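Side-chain contacts in 3-deoxy-D-manno-octulosonate 8-phosphate phosphatase KdsC (PDB 1K1E), which hydrolyses 3-deoxy-D-manno-octulosonate 8-phosphate to 3-deoxy-D-manno-octulosonate and inorganic phosphate, a magnesium-dependent step of lipopolysaccharide biosynthesis: residues Gly17-Gly22 with Val38-Gly43; His137-His142 with Phe148-Asp153; Asp90-Lys93 with Thr98-Gln101. All coordinates share one frame; numbering follows the deposited sequence.

Contact 1: residues Gly17-Gly22 with Val38-Gly43; sequences GVLTDG and VRDGLG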
ATOM      1  N   GLY A  17      11.171   7.161   0.688  1.00  9.04           N
ATOM      2  CA  GLY A  17      11.441   6.593  -0.629  1.00 10.63           C
ATOM      3  C   GLY A  17      12.452   5.469  -0.552  1.00  9.32           C
ATOM      4  O   GLY A  17      12.609   4.704  -1.523  1.00 10.51           O
ATOM      5  N   VAL A  18      13.128   5.368   0.617  1.00 12.33           N
ATOM      6  CA  VAL A  18      14.102   4.321   0.841  1.00 11.75           C
ATOM      7  C   VAL A  18      13.615   3.478   2.007  1.00 13.61           C
ATOM      8  O   VAL A  18      13.292   2.322   1.819  1.00 13.41           O
ATOM      9  CB  VAL A  18      15.494   4.901   1.103  1.00 10.41           C
ATOM     10  CG1 VAL A  18      16.473   3.814   1.484  1.00 10.14           C
ATOM     11  CG2 VAL A  18      15.993   5.547  -0.208  1.00 17.49           C
ATOM     12  N   LEU A  19      13.501   4.070   3.191  1.00 13.06           N
ATOM     13  CA  LEU A  19      12.978   3.298   4.335  1.00  9.54           C
ATOM     14  C   LEU A  19      11.443   3.270   4.301  1.00 16.93           C
ATOM     15  O   LEU A  19      10.826   2.542   5.067  1.00 12.32           O
ATOM     16  CB  LEU A  19      13.427   3.925   5.645  1.00  8.50           C
ATOM     17  CG  LEU A  19      14.959   3.895   5.823  1.00  9.85           C
ATOM     18  CD1 LEU A  19      15.215   4.513   7.263  1.00  9.33           C
ATOM     19  CD2 LEU A  19      15.449   2.402   5.790  1.00 12.57           C
ATOM     20  N   THR A  20      10.847   4.079   3.439  1.00  8.85           N
ATOM     21  CA  THR A  20       9.402   4.165   3.213  1.00  9.93           C
ATOM     22  C   THR A  20       9.158   3.999   1.686  1.00 13.24           C
ATOM     23  O   THR A  20      10.115   4.036   0.887  1.00 14.56           O
ATOM     24  CB  THR A  20       8.811   5.522   3.612  1.00 14.42           C
ATOM     25  OG1 THR A  20       9.116   6.479   2.602  1.00 13.94           O
ATOM     26  CG2 THR A  20       9.336   5.988   5.001  1.00 13.12           C
ATOM     27  N   ASP A  21       7.896   3.833   1.273  1.00 10.28           N
ATOM     28  CA  ASP A  21       7.635   3.683  -0.124  1.00 12.50           C
ATOM     29  C   ASP A  21       7.479   5.077  -0.763  1.00 16.98           C
ATOM     30  O   ASP A  21       7.048   5.190  -1.915  1.00 17.31           O
ATOM     31  CB  ASP A  21       6.367   2.863  -0.344  1.00 20.10           C
ATOM     32  CG  ASP A  21       5.124   3.531   0.217  1.00 20.16           C
ATOM     33  OD1 ASP A  21       5.203   4.611   0.839  1.00 13.85           O
ATOM     34  OD2 ASP A  21       4.041   2.964   0.031  1.00 25.35           O
ATOM     35  N   GLY A  22       7.826   6.114  -0.015  1.00 13.09           N
ATOM     36  CA  GLY A  22       7.718   7.468  -0.567  1.00  8.30           C
ATOM     37  C   GLY A  22       6.452   8.231  -0.237  1.00 13.33           C
ATOM     38  O   GLY A  22       6.364   9.425  -0.517  1.00 12.12           O
ATOM     39  N   VAL A  38       9.522  -3.766   8.440  1.00 15.27           N
ATOM     40  CA  VAL A  38      10.121  -4.563   9.511  1.00 14.93           C
ATOM     41  C   VAL A  38      11.439  -5.248   9.115  1.00 12.90           C
ATOM     42  O   VAL A  38      12.336  -5.332   9.949  1.00 12.45           O
ATOM     43  CB  VAL A  38       9.120  -5.602   9.987  1.00 17.00           C
ATOM     44  CG1 VAL A  38       8.899  -6.671   8.877  1.00 11.19           C
ATOM     45  CG2 VAL A  38       9.558  -6.192  11.317  1.00 16.46           C
ATOM     46  N   ARG A  39      11.552  -5.753   7.873  1.00 11.28           N
ATOM     47  CA  ARG A  39      12.797  -6.442   7.551  1.00  9.65           C
ATOM     48  C   ARG A  39      13.987  -5.451   7.378  1.00 16.64           C
ATOM     49  O   ARG A  39      15.158  -5.831   7.560  1.00 14.17           O
ATOM     50  CB  ARG A  39      12.635  -7.335   6.349  1.00  7.19           C
ATOM     51  CG  ARG A  39      11.438  -8.354   6.527  1.00 11.62           C
ATOM     52  CD  ARG A  39      11.463  -9.554   5.538  1.00 11.74           C
ATOM     53  NE  ARG A  39      11.058  -9.113   4.199  1.00 10.33           N
ATOM     54  CZ  ARG A  39       9.780  -9.035   3.806  1.00 12.55           C
ATOM     55  NH1 ARG A  39       8.752  -9.348   4.601  1.00  9.77           N
ATOM     56  NH2 ARG A  39       9.529  -8.653   2.580  1.00 16.29           N
ATOM     57  N   ASP A  40      13.706  -4.197   7.000  1.00 13.07           N
ATOM     58  CA  ASP A  40      14.776  -3.204   7.000  1.00 12.24           C
ATOM     59  C   ASP A  40      15.318  -3.014   8.472  1.00 18.72           C
ATOM     60  O   ASP A  40      16.528  -2.865   8.718  1.00 14.85           O
ATOM     61  CB  ASP A  40      14.252  -1.840   6.565  1.00  8.74           C
ATOM     62  CG  ASP A  40      13.996  -1.750   5.030  1.00 12.33           C
ATOM     63  OD1 ASP A  40      14.602  -2.532   4.292  1.00 12.12           O
ATOM     64  OD2 ASP A  40      13.247  -0.870   4.560  1.00 13.60           O
ATOM     65  N   GLY A  41      14.385  -2.914   9.400  1.00 11.73           N
ATOM     66  CA  GLY A  41      14.777  -2.707  10.771  1.00 14.90           C
ATOM     67  C   GLY A  41      15.639  -3.862  11.224  1.00 15.41           C
ATOM     68  O   GLY A  41      16.590  -3.645  11.948  1.00 15.87           O
ATOM     69  N   LEU A  42      15.332  -5.085  10.838  1.00 13.89           N
ATOM     70  CA  LEU A  42      16.212  -6.165  11.246  1.00 10.93           C
ATOM     71  C   LEU A  42      17.585  -6.068  10.539  1.00 18.34           C
ATOM     72  O   LEU A  42      18.616  -6.383  11.124  1.00 11.92           O
ATOM     73  CB  LEU A  42      15.577  -7.521  10.943  1.00 11.70           C
ATOM     74  CG  LEU A  42      16.412  -8.723  11.343  1.00 11.77           C
ATOM     75  CD1 LEU A  42      16.660  -8.610  12.853  1.00 20.15           C
ATOM     76  CD2 LEU A  42      15.726 -10.012  11.005  1.00 11.24           C
ATOM     77  N   GLY A  43      17.589  -5.621   9.283  1.00 13.79           N
ATOM     78  CA  GLY A  43      18.846  -5.467   8.569  1.00 15.46           C
ATOM     79  C   GLY A  43      19.718  -4.425   9.282  1.00 10.42           C
ATOM     80  O   GLY A  43      20.974  -4.554   9.333  1.00 12.94           O
TER
HETATM   81  O   HOH W   1      13.405  -0.511   2.130  1.00 16.99           O
HETATM   82  O   HOH W   2      12.137   0.809   6.645  1.00 13.12           O
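Leu-19 and Asp-40 bring the loop 17-22 and the first turns of helix 38-49 to within 7.3 Å, measured between their CA atoms. The loop carries the end of the HAD-type DxDx(T/V) motif, in which Asp-14 and Asp-16 bind the cobalt ion and Val-18 is the last position. Asp-40 points toward the loop, and its carboxylate reaches across mainly through water. Water 1 donates to Val-18 O at 2.9 Å and to Asp-40 OD2 over an unusually short distance; water 2 bridges Leu-19 O at 2.7 Å and Asp-40 OD2 at 2.9 Å. One carboxylate oxygen thus gathers two water bridges from successive loop carbonyls, in a buried setting. The direct contact is slighter: with CG anti to its carbonyl carbon (chi1 -64°), Leu-19 brings CD2 to 4.1 Å from Asp-40 OD2. The other oxygen, OD1, accepts from the backbone N of Arg-149, so this one side chain of helix 38-49 is linked through water to the loop and directly to helix 147-158. Phe-148 packs on both Leu-19 and Asp-40. By similarity, Val-38, Arg-39, Asp-40 and Gly-41 belong to the substrate site, and Arg-39 also forms a salt bridge with Asp-107 of the second subunit, the residue that is a cobalt ligand in this enzyme. The water-linked junction thus joins metal-site loop to probable substrate-binding helix. Thr-20 forms an ST turn, its OG1 accepting from Gly-22 N; the same OG1 also accepts from Gly-17 N, at 2.9 Å and 162°.

Contact 2: residues His137-His142 with Phe148-Asp153; sequences HVLSTH and FREMSD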
ATOM      1  N   HIS A 137      25.217   0.466  -7.364  1.00 11.05           N
ATOM      2  CA  HIS A 137      24.404  -0.714  -7.430  1.00 15.73           C
ATOM      3  C   HIS A 137      22.917  -0.399  -7.390  1.00 18.58           C
ATOM      4  O   HIS A 137      22.425   0.232  -6.451  1.00 18.29           O
ATOM      5  CB  HIS A 137      24.786  -1.615  -6.237  1.00 22.50           C
ATOM      6  CG  HIS A 137      26.270  -1.690  -5.950  1.00 32.05           C
ATOM      7  ND1 HIS A 137      27.137  -2.500  -6.659  1.00 38.42           N
ATOM      8  CD2 HIS A 137      27.018  -1.127  -4.961  1.00 29.57           C
ATOM      9  CE1 HIS A 137      28.347  -2.443  -6.116  1.00 22.94           C
ATOM     10  NE2 HIS A 137      28.299  -1.620  -5.083  1.00 28.83           N
ATOM     11  N   VAL A 138      22.179  -0.851  -8.390  1.00 13.15           N
ATOM     12  CA  VAL A 138      20.743  -0.636  -8.371  1.00 11.41           C
ATOM     13  C   VAL A 138      20.106  -1.849  -7.751  1.00 17.98           C
ATOM     14  O   VAL A 138      20.287  -2.953  -8.254  1.00 14.23           O
ATOM     15  CB  VAL A 138      20.200  -0.406  -9.801  1.00 11.52           C
ATOM     16  CG1 VAL A 138      18.632  -0.293  -9.776  1.00 13.78           C
ATOM     17  CG2 VAL A 138      20.811   0.895 -10.356  1.00 15.42           C
ATOM     18  N   LEU A 139      19.355  -1.674  -6.658  1.00 11.35           N
ATOM     19  CA  LEU A 139      18.749  -2.822  -6.005  1.00 12.98           C
ATOM     20  C   LEU A 139      17.496  -3.268  -6.767  1.00 12.78           C
ATOM     21  O   LEU A 139      16.910  -2.472  -7.518  1.00 14.30           O
ATOM     22  CB  LEU A 139      18.331  -2.409  -4.586  1.00 11.14           C
ATOM     23  CG  LEU A 139      19.574  -1.948  -3.783  1.00 12.64           C
ATOM     24  CD1 LEU A 139      19.052  -1.072  -2.603  1.00  9.68           C
ATOM     25  CD2 LEU A 139      20.289  -3.185  -3.247  1.00 17.84           C
ATOM     26  N   SER A 140      17.068  -4.513  -6.516  1.00 10.18           N
ATOM     27  CA  SER A 140      15.870  -5.044  -7.176  1.00 16.77           C
ATOM     28  C   SER A 140      14.585  -4.745  -6.420  1.00 17.79           C
ATOM     29  O   SER A 140      13.508  -4.879  -6.990  1.00 16.62           O
ATOM     30  CB  SER A 140      16.024  -6.570  -7.395  1.00 24.39           C
ATOM     31  OG  SER A 140      15.877  -7.327  -6.186  1.00 24.17           O
ATOM     32  N   THR A 141      14.702  -4.383  -5.136  1.00 14.03           N
ATOM     33  CA  THR A 141      13.523  -4.104  -4.291  1.00 10.82           C
ATOM     34  C   THR A 141      13.096  -2.635  -4.236  1.00 10.85           C
ATOM     35  O   THR A 141      13.937  -1.742  -4.172  1.00 15.04           O
ATOM     36  CB  THR A 141      13.781  -4.578  -2.879  1.00 14.14           C
ATOM     37  OG1 THR A 141      14.258  -5.926  -2.910  1.00 10.60           O
ATOM     38  CG2 THR A 141      12.511  -4.478  -2.111  1.00 12.07           C
ATOM     39  N   HIS A 142      11.787  -2.370  -4.335  1.00 15.07           N
ATOM     40  CA  HIS A 142      11.309  -0.986  -4.255  1.00 13.09           C
ATOM     41  C   HIS A 142      11.506  -0.376  -2.907  1.00 11.73           C
ATOM     42  O   HIS A 142      11.512  -1.092  -1.891  1.00 12.81           O
ATOM     43  CB  HIS A 142       9.830  -0.869  -4.562  1.00 18.20           C
ATOM     44  CG  HIS A 142       9.502  -1.082  -6.014  1.00 21.62           C
ATOM     45  ND1 HIS A 142       8.331  -0.636  -6.594  1.00 28.17           N
ATOM     46  CD2 HIS A 142      10.197  -1.694  -6.994  1.00 21.41           C
ATOM     47  CE1 HIS A 142       8.321  -0.971  -7.875  1.00 21.36           C
ATOM     48  NE2 HIS A 142       9.446  -1.617  -8.142  1.00 28.97           N
ATOM     49  N   PHE A 148      16.419  -1.608   1.866  1.00 11.93           N
ATOM     50  CA  PHE A 148      17.524  -1.463   2.791  1.00  8.10           C
ATOM     51  C   PHE A 148      18.064  -2.830   3.151  1.00 11.62           C
ATOM     52  O   PHE A 148      19.301  -3.101   3.150  1.00 12.07           O
ATOM     53  CB  PHE A 148      17.081  -0.710   4.044  1.00  9.65           C
ATOM     54  CG  PHE A 148      18.222  -0.441   4.967  1.00 10.79           C
ATOM     55  CD1 PHE A 148      18.823   0.812   4.979  1.00  7.08           C
ATOM     56  CD2 PHE A 148      18.767  -1.475   5.748  1.00  9.07           C
ATOM     57  CE1 PHE A 148      20.007   1.067   5.773  1.00 13.91           C
ATOM     58  CE2 PHE A 148      19.936  -1.213   6.536  1.00 12.01           C
ATOM     59  CZ  PHE A 148      20.545   0.077   6.533  1.00 13.79           C
ATOM     60  N   ARG A 149      17.149  -3.725   3.472  1.00 14.77           N
ATOM     61  CA  ARG A 149      17.515  -5.107   3.837  1.00 13.79           C
ATOM     62  C   ARG A 149      18.236  -5.820   2.691  1.00 14.39           C
ATOM     63  O   ARG A 149      19.164  -6.575   2.914  1.00 12.52           O
ATOM     64  CB  ARG A 149      16.259  -5.887   4.198  1.00  8.33           C
ATOM     65  CG  ARG A 149      16.540  -7.299   4.680  1.00 13.40           C
ATOM     66  CD  ARG A 149      17.548  -7.404   5.801  1.00 11.57           C
ATOM     67  NE  ARG A 149      17.711  -8.822   6.191  1.00 13.47           N
ATOM     68  CZ  ARG A 149      16.876  -9.459   6.986  1.00 12.62           C
ATOM     69  NH1 ARG A 149      15.819  -8.830   7.499  1.00 10.35           N
ATOM     70  NH2 ARG A 149      17.086 -10.728   7.248  1.00 14.07           N
ATOM     71  N   GLU A 150      17.807  -5.573   1.449  1.00 12.34           N
ATOM     72  CA  GLU A 150      18.510  -6.168   0.282  1.00 13.42           C
ATOM     73  C   GLU A 150      20.008  -5.770   0.299  1.00 10.82           C
ATOM     74  O   GLU A 150      20.909  -6.604   0.141  1.00 12.11           O
ATOM     75  CB  GLU A 150      17.869  -5.677  -1.019  1.00 11.88           C
ATOM     76  CG  GLU A 150      18.523  -6.280  -2.244  1.00 12.75           C
ATOM     77  CD  GLU A 150      17.787  -5.869  -3.522  1.00 13.23           C
ATOM     78  OE1 GLU A 150      18.321  -6.134  -4.547  1.00 13.97           O
ATOM     79  OE2 GLU A 150      16.694  -5.245  -3.456  1.00 17.66           O
ATOM     80  N   MET A 151      20.239  -4.476   0.526  1.00 12.12           N
ATOM     81  CA  MET A 151      21.550  -3.915   0.633  1.00 12.91           C
ATOM     82  C   MET A 151      22.281  -4.460   1.867  1.00 13.43           C
ATOM     83  O   MET A 151      23.425  -4.923   1.768  1.00 13.88           O
ATOM     84  CB  MET A 151      21.464  -2.369   0.714  1.00  8.86           C
ATOM     85  CG  MET A 151      22.879  -1.702   0.875  1.00 15.15           C
ATOM     86  SD  MET A 151      22.630   0.023   1.371  1.00 16.00           S
ATOM     87  CE  MET A 151      21.640  -0.098   2.999  1.00 12.80           C
ATOM     88  N   SER A 152      21.673  -4.405   3.056  1.00 11.94           N
ATOM     89  CA  SER A 152      22.443  -4.922   4.224  1.00 15.91           C
ATOM     90  C   SER A 152      22.836  -6.370   4.064  1.00 18.25           C
ATOM     91  O   SER A 152      23.963  -6.768   4.396  1.00 12.90           O
ATOM     92  CB  SER A 152      21.703  -4.728   5.556  1.00 15.63           C
ATOM     93  OG  SER A 152      20.441  -5.354   5.557  1.00 12.01           O
ATOM     94  N   ASP A 153      21.930  -7.177   3.532  1.00 11.55           N
ATOM     95  CA  ASP A 153      22.234  -8.583   3.314  1.00 13.42           C
ATOM     96  C   ASP A 153      23.456  -8.678   2.388  1.00 15.77           C
ATOM     97  O   ASP A 153      24.335  -9.499   2.618  1.00 16.04           O
ATOM     98  CB  ASP A 153      21.092  -9.306   2.593  1.00 17.39           C
ATOM     99  CG  ASP A 153      19.938  -9.678   3.498  1.00 17.10           C
ATOM    100  OD1 ASP A 153      18.950 -10.125   2.902  1.00 14.91           O
ATOM    101  OD2 ASP A 153      19.991  -9.583   4.743  1.00 13.14           O
TER
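Glu-150 turns CG anti to its backbone N (chi1 -179°) and stays extended beyond it, carrying its carboxylate from helix 147-158 to the loop after strand 137-138, the edge strand of the HAD-type alpha/beta core; Thr-141 answers with OG1 anti to its own carbonyl carbon, lying alongside the glutamate chain and running the opposite way. Four hydrogen bonds result, two to each oxygen. Ser-140 N meets Glu-150 OE1 on its syn lone pair at 2.8 Å, nearly straight at 173°. Thr-141 N uses the syn lone pair of Glu-150 OE2 at 2.7 Å, but more bent, at 137°. Both hydroxyls come from above the carboxylate plane: Thr-141 OG1 donates to OE2 at 2.6 Å, and Ser-140 OG to OE1 over a longer 3.2 Å. Beside this polar grip, Leu-139 supplies the apolar part, its CD2 lying 3.7 Å from Glu-150 CG and 4.2 Å from Met-151 CB. Leu-139 and Met-151 both continue onto Phe-122 of the neighbouring strand, so helix 147-158 packs against the parallel sheet beside its edge strand. With two consecutive backbone N-H groups and two hydroxyls as donors, the carboxylate is fixed in rotation as well as position, and this setting would probably favour its ionised form.

Contact 3: residues Asp90-Lys93 with Thr98-Gln101; sequences DLMK and TAEQ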
ATOM      1  N   ASP A  90      29.767  14.949   7.702  1.00 19.86           N
ATOM      2  CA  ASP A  90      29.566  15.189   9.131  1.00 14.35           C
ATOM      3  C   ASP A  90      29.245  13.883   9.803  1.00 22.57           C
ATOM      4  O   ASP A  90      29.763  13.608  10.885  1.00 21.69           O
ATOM      5  CB  ASP A  90      28.446  16.184   9.358  1.00 14.31           C
ATOM      6  CG  ASP A  90      28.826  17.604   8.992  1.00  9.70           C
ATOM      7  OD1 ASP A  90      27.886  18.478   8.893  1.00 13.18           O
ATOM      8  OD2 ASP A  90      30.048  17.822   8.822  1.00 15.85           O
ATOM      9  N   LEU A  91      28.390  13.071   9.164  1.00 14.73           N
ATOM     10  CA  LEU A  91      28.021  11.781   9.774  1.00 15.72           C
ATOM     11  C   LEU A  91      29.216  10.845   9.747  1.00 18.31           C
ATOM     12  O   LEU A  91      29.443  10.041  10.665  1.00 18.89           O
ATOM     13  CB  LEU A  91      26.819  11.175   9.015  1.00 15.63           C
ATOM     14  CG  LEU A  91      25.488  11.881   9.266  1.00 13.56           C
ATOM     15  CD1 LEU A  91      24.409  11.331   8.250  1.00 16.58           C
ATOM     16  CD2 LEU A  91      25.012  11.614  10.770  1.00 16.83           C
ATOM     17  N   MET A  92      30.013  10.924   8.700  1.00 10.82           N
ATOM     18  CA  MET A  92      31.178  10.039   8.634  1.00 14.98           C
ATOM     19  C   MET A  92      32.108  10.387   9.786  1.00 17.86           C
ATOM     20  O   MET A  92      32.597   9.492  10.466  1.00 16.31           O
ATOM     21  CB  MET A  92      31.966  10.229   7.339  1.00 15.56           C
ATOM     22  CG  MET A  92      31.166   9.687   6.104  1.00 20.29           C
ATOM     23  SD  MET A  92      31.867  10.362   4.597  1.00 21.70           S
ATOM     24  CE  MET A  92      30.876   9.704   3.296  1.00 13.29           C
ATOM     25  N   LYS A  93      32.334  11.694   9.961  1.00 19.96           N
ATOM     26  CA  LYS A  93      33.230  12.126  11.024  1.00 25.23           C
ATOM     27  C   LYS A  93      32.669  11.639  12.369  1.00 23.00           C
ATOM     28  O   LYS A  93      33.445  11.200  13.251  1.00 22.36           O
ATOM     29  CB  LYS A  93      33.386  13.654  11.000  1.00 21.68           C
ATOM     30  CG  LYS A  93      34.652  14.173  11.668  1.00 31.27           C
ATOM     31  N   THR A  98      35.850   6.739   7.132  1.00 14.32           N
ATOM     32  CA  THR A  98      36.127   7.550   5.971  1.00 16.09           C
ATOM     33  C   THR A  98      35.031   7.377   4.912  1.00 19.66           C
ATOM     34  O   THR A  98      34.226   6.451   5.008  1.00 16.79           O
ATOM     35  CB  THR A  98      37.449   7.141   5.306  1.00 24.98           C
ATOM     36  OG1 THR A  98      37.278   5.886   4.665  1.00 19.03           O
ATOM     37  CG2 THR A  98      38.565   6.959   6.389  1.00 25.33           C
ATOM     38  N   ALA A  99      35.026   8.254   3.903  1.00 13.14           N
ATOM     39  CA  ALA A  99      34.015   8.145   2.846  1.00 22.68           C
ATOM     40  C   ALA A  99      34.169   6.833   2.093  1.00 22.54           C
ATOM     41  O   ALA A  99      33.170   6.169   1.768  1.00 18.24           O
ATOM     42  CB  ALA A  99      34.086   9.341   1.850  1.00 22.85           C
ATOM     43  N   GLU A 100      35.403   6.427   1.807  1.00 17.21           N
ATOM     44  CA  GLU A 100      35.561   5.161   1.110  1.00 27.97           C
ATOM     45  C   GLU A 100      34.943   3.997   1.835  1.00 23.41           C
ATOM     46  O   GLU A 100      34.568   3.021   1.202  1.00 25.70           O
ATOM     47  CB  GLU A 100      37.046   4.824   0.808  1.00 27.95           C
ATOM     48  CG  GLU A 100      38.034   4.962   1.928  1.00 38.31           C
ATOM     49  CD  GLU A 100      39.471   4.604   1.464  1.00 41.18           C
ATOM     50  OE1 GLU A 100      40.475   4.984   2.151  1.00 48.36           O
ATOM     51  OE2 GLU A 100      39.585   3.927   0.402  1.00 42.11           O
ATOM     52  N   GLN A 101      34.811   4.092   3.160  1.00 16.23           N
ATOM     53  CA  GLN A 101      34.238   2.996   3.953  1.00 17.80           C
ATOM     54  C   GLN A 101      32.729   3.197   4.221  1.00 16.69           C
ATOM     55  O   GLN A 101      32.135   2.478   5.030  1.00 15.19           O
ATOM     56  CB  GLN A 101      34.957   2.912   5.312  1.00 21.37           C
ATOM     57  CG  GLN A 101      36.510   3.066   5.298  1.00 32.54           C
ATOM     58  CD  GLN A 101      37.186   3.232   6.723  1.00 34.45           C
ATOM     59  OE1 GLN A 101      36.714   3.987   7.610  1.00 26.60           O
ATOM     60  NE2 GLN A 101      38.321   2.547   6.910  1.00 36.63           N
TER
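Met-92 and Ala-99 make the apolar contact between helix 84-95 and the turn that follows it, a short helix-to-strand connection of the HAD hydrolase's alpha/beta fold. Met-92 points toward the turn. Its CG stands anti to the carbonyl carbon (chi1 -70°), and beyond CG the chain runs extended, so that sulfur and methyl are both delivered to the same residue. SD lies 3.5 Å from Ala-99 CA and 3.7 Å from Ala-99 CB; the terminal CE reaches Ala-99 CB at 3.5 Å. The thioether end therefore lies against the alanine's CA and CB together, a close van der Waals fit. Toward Thr-98 the approach is looser, Met-92 SD coming only to 4.4 Å from the carbonyl carbon of that residue.

Polar interactions shape the turn itself. Thr-98 N donates to Gln-101 OE1 at 2.9 Å, almost straight at 168°, although the donor stands 37° out of the amide's carbonyl plane. In return Gln-101 N donates to Thr-98 O at 3.1 Å, while its bond to Thr-98 OG1 is weak. These links fold 98-101 into a compact turn, with Ala-99 lying next to the methionine.

A mercury ion, bound by Cys-88, Ala-114 and Cys-118, lies about 4 Å from the Met-92 side chain. One residue back, Leu-91 packs on strands 10-14 and 53-58, anchoring the helix on the parallel sheet, whereas Gln-101 joins its backbone to Lys-9 and Phe-10 just where strand 102-106 begins.

In the fold
Along the chain the order is contact 1, contact 3, contact 2, yet contacts 1 and 2 are the spatial neighbours, their centres 10 Å apart. They meet where helices 38-49 and 147-158 pack together, and both touch the second subunit, consistent with a metal and substrate region built partly across the tetramer interface. Contact 3 stands apart, with its centre about 22 Å from that of contact 1 and 21 Å from that of contact 2, on the opposite side of the chain's centre from contact 1. The parallel sheet relates all three: the loop of contact 1 follows strand 10-14 in the middle of the sheet, contact 2 starts on edge strand 137-138, and contact 3 leads into strand 102-106.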